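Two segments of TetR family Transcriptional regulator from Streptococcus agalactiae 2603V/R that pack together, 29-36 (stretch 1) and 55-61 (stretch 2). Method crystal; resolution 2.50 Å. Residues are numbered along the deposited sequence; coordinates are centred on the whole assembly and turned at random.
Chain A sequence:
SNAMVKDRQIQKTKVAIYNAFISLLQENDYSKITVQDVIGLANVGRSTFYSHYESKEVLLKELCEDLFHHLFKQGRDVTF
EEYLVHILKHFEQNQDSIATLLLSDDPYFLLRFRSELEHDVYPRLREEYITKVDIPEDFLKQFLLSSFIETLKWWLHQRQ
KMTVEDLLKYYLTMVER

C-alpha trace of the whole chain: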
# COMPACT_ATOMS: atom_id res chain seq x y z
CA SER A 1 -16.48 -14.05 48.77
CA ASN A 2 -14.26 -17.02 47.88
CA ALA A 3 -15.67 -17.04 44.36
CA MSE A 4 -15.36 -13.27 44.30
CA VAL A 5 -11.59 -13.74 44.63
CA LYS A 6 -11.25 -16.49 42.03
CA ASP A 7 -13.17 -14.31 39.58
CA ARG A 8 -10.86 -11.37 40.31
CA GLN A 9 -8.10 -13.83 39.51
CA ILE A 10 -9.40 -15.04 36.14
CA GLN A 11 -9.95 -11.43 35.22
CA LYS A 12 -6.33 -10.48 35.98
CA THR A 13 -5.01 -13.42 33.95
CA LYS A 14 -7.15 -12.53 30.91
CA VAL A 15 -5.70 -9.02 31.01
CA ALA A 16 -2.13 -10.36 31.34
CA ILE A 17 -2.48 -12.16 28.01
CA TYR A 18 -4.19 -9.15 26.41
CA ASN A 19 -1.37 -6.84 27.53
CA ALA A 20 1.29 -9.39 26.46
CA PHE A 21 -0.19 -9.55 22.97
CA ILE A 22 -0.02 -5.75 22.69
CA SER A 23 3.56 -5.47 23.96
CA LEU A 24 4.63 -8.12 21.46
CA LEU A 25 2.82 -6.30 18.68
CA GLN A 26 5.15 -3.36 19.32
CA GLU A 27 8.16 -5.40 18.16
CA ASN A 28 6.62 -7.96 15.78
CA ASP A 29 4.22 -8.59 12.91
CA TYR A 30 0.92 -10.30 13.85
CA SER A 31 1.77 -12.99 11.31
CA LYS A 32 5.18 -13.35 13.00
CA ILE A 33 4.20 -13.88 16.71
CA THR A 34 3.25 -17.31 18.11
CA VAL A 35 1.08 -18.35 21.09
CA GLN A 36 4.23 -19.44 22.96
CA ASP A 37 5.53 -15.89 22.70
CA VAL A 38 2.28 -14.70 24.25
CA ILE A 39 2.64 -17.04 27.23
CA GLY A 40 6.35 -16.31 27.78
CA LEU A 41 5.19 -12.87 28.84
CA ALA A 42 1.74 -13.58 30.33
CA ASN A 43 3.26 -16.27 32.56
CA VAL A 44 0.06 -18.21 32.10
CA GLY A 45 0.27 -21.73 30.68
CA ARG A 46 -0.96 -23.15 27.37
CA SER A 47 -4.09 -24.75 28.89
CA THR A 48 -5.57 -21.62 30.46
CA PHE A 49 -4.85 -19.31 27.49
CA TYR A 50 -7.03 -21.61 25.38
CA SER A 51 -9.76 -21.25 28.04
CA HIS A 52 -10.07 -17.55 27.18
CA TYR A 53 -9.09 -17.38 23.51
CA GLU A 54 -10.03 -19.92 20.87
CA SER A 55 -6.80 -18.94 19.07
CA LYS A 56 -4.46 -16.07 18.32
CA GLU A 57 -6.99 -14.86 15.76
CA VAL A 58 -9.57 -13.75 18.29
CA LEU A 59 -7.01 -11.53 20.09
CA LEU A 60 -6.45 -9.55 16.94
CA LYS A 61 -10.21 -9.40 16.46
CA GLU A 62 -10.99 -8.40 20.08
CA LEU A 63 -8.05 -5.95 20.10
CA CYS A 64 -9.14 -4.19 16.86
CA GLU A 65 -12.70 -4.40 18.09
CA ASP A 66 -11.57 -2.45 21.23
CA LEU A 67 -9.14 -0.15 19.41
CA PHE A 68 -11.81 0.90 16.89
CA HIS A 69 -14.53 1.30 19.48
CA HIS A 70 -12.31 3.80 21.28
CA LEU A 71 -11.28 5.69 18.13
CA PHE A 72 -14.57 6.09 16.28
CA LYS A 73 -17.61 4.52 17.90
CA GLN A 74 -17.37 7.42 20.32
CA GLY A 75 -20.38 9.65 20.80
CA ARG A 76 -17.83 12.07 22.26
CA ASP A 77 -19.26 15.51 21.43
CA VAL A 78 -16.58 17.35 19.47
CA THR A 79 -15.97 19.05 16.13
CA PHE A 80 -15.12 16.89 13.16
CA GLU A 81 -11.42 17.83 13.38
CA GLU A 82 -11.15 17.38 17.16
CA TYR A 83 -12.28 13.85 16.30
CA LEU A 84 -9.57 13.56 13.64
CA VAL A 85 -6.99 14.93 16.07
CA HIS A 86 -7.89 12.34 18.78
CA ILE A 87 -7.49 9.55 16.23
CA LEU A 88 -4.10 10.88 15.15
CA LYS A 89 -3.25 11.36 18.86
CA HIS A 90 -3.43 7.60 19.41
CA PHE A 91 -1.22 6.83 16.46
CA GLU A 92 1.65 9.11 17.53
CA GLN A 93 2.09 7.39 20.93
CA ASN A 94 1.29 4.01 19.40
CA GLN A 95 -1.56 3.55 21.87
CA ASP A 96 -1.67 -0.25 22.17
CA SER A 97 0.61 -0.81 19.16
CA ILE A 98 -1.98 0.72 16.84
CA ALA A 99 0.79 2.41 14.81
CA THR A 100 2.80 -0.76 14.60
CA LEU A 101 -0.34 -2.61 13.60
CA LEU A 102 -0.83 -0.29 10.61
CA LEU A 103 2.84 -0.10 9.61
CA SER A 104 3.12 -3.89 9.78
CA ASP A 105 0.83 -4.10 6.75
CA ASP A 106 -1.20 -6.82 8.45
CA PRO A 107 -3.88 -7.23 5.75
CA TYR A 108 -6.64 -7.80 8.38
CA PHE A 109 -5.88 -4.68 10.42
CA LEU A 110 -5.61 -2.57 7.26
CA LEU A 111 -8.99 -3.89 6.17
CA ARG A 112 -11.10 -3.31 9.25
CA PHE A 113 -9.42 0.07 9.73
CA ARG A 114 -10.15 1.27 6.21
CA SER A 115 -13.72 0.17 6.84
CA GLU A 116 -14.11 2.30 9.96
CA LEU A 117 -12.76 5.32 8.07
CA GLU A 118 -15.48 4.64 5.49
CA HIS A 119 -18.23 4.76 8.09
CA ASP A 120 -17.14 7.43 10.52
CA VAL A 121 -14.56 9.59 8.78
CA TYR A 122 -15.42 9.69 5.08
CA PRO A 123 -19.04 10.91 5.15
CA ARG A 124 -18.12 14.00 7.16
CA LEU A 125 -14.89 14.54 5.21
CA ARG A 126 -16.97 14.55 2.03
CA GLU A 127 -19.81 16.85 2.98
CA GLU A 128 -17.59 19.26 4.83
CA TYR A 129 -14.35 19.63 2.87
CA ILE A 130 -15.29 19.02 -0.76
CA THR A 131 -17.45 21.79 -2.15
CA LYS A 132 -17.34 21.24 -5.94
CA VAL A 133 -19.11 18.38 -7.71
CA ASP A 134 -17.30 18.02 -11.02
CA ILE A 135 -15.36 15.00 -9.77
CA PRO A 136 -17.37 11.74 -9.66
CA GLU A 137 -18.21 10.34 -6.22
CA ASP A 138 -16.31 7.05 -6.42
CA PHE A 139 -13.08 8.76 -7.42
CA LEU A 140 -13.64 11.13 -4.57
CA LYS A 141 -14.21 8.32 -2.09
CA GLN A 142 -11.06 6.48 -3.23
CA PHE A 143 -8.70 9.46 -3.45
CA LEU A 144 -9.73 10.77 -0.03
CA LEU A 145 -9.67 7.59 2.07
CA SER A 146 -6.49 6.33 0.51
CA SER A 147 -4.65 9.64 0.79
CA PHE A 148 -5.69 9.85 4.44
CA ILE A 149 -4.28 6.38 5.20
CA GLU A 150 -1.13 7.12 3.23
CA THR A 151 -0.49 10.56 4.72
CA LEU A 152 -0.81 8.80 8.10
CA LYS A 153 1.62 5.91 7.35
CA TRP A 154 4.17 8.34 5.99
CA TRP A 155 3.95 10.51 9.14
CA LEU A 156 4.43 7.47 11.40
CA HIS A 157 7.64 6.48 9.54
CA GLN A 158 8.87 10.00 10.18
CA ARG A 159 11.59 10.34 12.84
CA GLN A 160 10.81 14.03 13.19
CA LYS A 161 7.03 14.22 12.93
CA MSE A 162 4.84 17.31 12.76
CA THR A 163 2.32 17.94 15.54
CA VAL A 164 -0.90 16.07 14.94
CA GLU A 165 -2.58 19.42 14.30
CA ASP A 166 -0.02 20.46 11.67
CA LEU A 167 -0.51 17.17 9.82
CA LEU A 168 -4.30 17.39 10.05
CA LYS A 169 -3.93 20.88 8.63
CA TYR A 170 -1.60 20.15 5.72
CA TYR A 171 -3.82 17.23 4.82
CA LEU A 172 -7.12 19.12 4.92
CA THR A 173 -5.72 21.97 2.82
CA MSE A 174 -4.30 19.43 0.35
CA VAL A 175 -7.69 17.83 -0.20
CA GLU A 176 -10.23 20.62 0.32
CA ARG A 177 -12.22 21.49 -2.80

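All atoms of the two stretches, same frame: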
# COMPACT_ATOMS: atom_id res chain seq x y z
N ASP A 29 5.40 -8.43 13.75
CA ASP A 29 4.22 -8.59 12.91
C ASP A 29 3.24 -9.56 13.58
O ASP A 29 3.65 -10.44 14.33
CB ASP A 29 4.61 -9.15 11.54
CG ASP A 29 5.31 -8.12 10.65
OD1 ASP A 29 5.95 -8.52 9.65
OD2 ASP A 29 5.22 -6.91 10.95
N TYR A 30 1.94 -9.38 13.32
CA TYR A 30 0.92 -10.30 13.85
C TYR A 30 1.15 -11.69 13.30
O TYR A 30 1.06 -12.69 14.04
CB TYR A 30 -0.50 -9.85 13.50
CG TYR A 30 -1.54 -10.94 13.68
CD1 TYR A 30 -2.04 -11.26 14.95
CD2 TYR A 30 -2.02 -11.67 12.60
CE1 TYR A 30 -2.98 -12.26 15.13
CE2 TYR A 30 -2.97 -12.68 12.77
CZ TYR A 30 -3.44 -12.97 14.05
OH TYR A 30 -4.38 -13.95 14.23
N SER A 31 1.43 -11.74 11.99
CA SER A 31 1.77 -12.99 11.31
C SER A 31 3.01 -13.65 11.90
O SER A 31 3.14 -14.87 11.88
CB SER A 31 1.89 -12.78 9.77
OG SER A 31 2.84 -11.79 9.37
N LYS A 32 3.91 -12.85 12.47
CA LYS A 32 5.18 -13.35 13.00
C LYS A 32 5.16 -13.82 14.48
O LYS A 32 6.00 -14.63 14.86
CB LYS A 32 6.29 -12.32 12.72
CG LYS A 32 7.71 -12.72 13.15
CD LYS A 32 8.10 -12.06 14.49
CE LYS A 32 9.56 -12.36 14.86
NZ LYS A 32 9.84 -12.18 16.33
N ILE A 33 4.23 -13.36 15.32
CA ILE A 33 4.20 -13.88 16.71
C ILE A 33 3.47 -15.22 16.85
O ILE A 33 2.56 -15.52 16.08
CB ILE A 33 3.58 -12.91 17.75
CG1 ILE A 33 2.09 -13.18 17.92
CG2 ILE A 33 3.89 -11.44 17.44
CD1 ILE A 33 1.39 -12.15 18.73
N THR A 34 3.85 -16.00 17.86
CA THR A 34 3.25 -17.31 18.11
C THR A 34 2.76 -17.44 19.55
O THR A 34 3.37 -16.88 20.46
CB THR A 34 4.28 -18.44 17.87
OG1 THR A 34 5.49 -18.14 18.58
CG2 THR A 34 4.58 -18.61 16.39
N VAL A 35 1.69 -18.20 19.76
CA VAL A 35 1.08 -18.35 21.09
C VAL A 35 2.09 -18.58 22.23
O VAL A 35 1.85 -18.15 23.37
CB VAL A 35 0.02 -19.47 21.12
CG1 VAL A 35 -0.37 -19.80 22.55
CG2 VAL A 35 -1.21 -19.06 20.33
N GLN A 36 3.21 -19.23 21.94
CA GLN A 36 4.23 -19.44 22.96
C GLN A 36 4.92 -18.14 23.35
O GLN A 36 5.34 -17.98 24.50
CB GLN A 36 5.26 -20.49 22.52
CG GLN A 36 4.67 -21.88 22.29
CD GLN A 36 3.94 -22.42 23.51
OE1 GLN A 36 3.16 -23.37 23.41
NE2 GLN A 36 4.20 -21.83 24.68
N SER A 55 -8.03 -18.95 19.85
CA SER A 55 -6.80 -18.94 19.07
C SER A 55 -6.22 -17.54 19.03
O SER A 55 -6.85 -16.60 19.50
CB SER A 55 -7.10 -19.35 17.64
OG SER A 55 -7.90 -18.36 17.04
N LYS A 56 -5.05 -17.40 18.43
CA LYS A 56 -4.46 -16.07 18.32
C LYS A 56 -5.40 -15.15 17.56
O LYS A 56 -5.39 -13.94 17.77
CB LYS A 56 -3.10 -16.11 17.62
CG LYS A 56 -3.20 -16.36 16.14
CD LYS A 56 -1.84 -16.33 15.47
CE LYS A 56 -0.89 -15.39 16.19
NZ LYS A 56 0.21 -15.01 15.27
N GLU A 57 -6.23 -15.71 16.68
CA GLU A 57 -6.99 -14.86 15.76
C GLU A 57 -8.03 -14.01 16.47
O GLU A 57 -8.32 -12.88 16.05
CB GLU A 57 -7.62 -15.67 14.62
CG GLU A 57 -7.33 -15.07 13.25
CD GLU A 57 -6.64 -16.06 12.30
OE1 GLU A 57 -7.01 -17.26 12.29
OE2 GLU A 57 -5.73 -15.62 11.54
N VAL A 58 -8.58 -14.53 17.56
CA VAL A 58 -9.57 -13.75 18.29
C VAL A 58 -8.98 -12.66 19.20
O VAL A 58 -9.72 -11.83 19.71
CB VAL A 58 -10.59 -14.62 19.04
CG1 VAL A 58 -11.23 -15.61 18.07
CG2 VAL A 58 -9.94 -15.33 20.21
N LEU A 59 -7.66 -12.64 19.38
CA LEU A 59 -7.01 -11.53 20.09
C LEU A 59 -6.93 -10.34 19.17
O LEU A 59 -7.18 -9.21 19.57
CB LEU A 59 -5.59 -11.87 20.54
CG LEU A 59 -5.40 -12.84 21.69
CD1 LEU A 59 -5.40 -14.23 21.11
CD2 LEU A 59 -4.09 -12.55 22.39
N LEU A 60 -6.53 -10.60 17.93
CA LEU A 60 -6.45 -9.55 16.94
C LEU A 60 -7.84 -8.93 16.78
O LEU A 60 -8.00 -7.70 16.80
CB LEU A 60 -5.98 -10.10 15.61
CG LEU A 60 -5.64 -8.93 14.73
CD1 LEU A 60 -4.62 -8.09 15.46
CD2 LEU A 60 -5.10 -9.41 13.42
N LYS A 61 -8.83 -9.80 16.65
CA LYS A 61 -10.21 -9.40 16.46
C LYS A 61 -10.69 -8.54 17.66
O LYS A 61 -10.97 -7.35 17.50
CB LYS A 61 -11.08 -10.64 16.25
CG LYS A 61 -12.59 -10.46 16.35
CD LYS A 61 -13.19 -11.70 17.04
CE LYS A 61 -14.70 -11.78 16.95
NZ LYS A 61 -15.17 -11.47 15.56

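Stretch 2 begins at Ser 55, whose side chain stays clear of stretch 1 but organises the turn into the helix: Ser 55 OG accepts a capping bond from Glu 57 N (3.2 Å). The next residue, Lys 56, carries most of the polar contact. Its CA-to-CB bond points toward stretch 1, and the long side chain delivers the ammonium group to the backbone carbonyls of Tyr 30 and Ile 33. Lys 56 NZ donates to Tyr 30 O (2.8 Å) and to Ile 33 O (2.5 Å), oxygens that a flexible, positively charged donor can satisfy together. The same NZ lies over one face of the Tyr 30 ring, 4.3 Å from its centroid and 13° off the normal, a cation-pi arrangement. Nearer the backbone, Lys 56 CB is 4.4 Å from Val 35 CG2.

Glu 57 sits at the edge of the ring, where Tyr 30 OH gives a weak hydrogen bond to Glu 57 OE2 (3.4 Å); the hydroxyl also packs 3.2 Å from Glu 57 CA. One turn on from Lys 56, Leu 60 covers the opposite ring face, its CD2 3.7 Å from the Tyr 30 centroid and almost on the normal. Buried Tyr 30 is thus held between a cation and an aliphatic methyl, its aromatic faces suited to both.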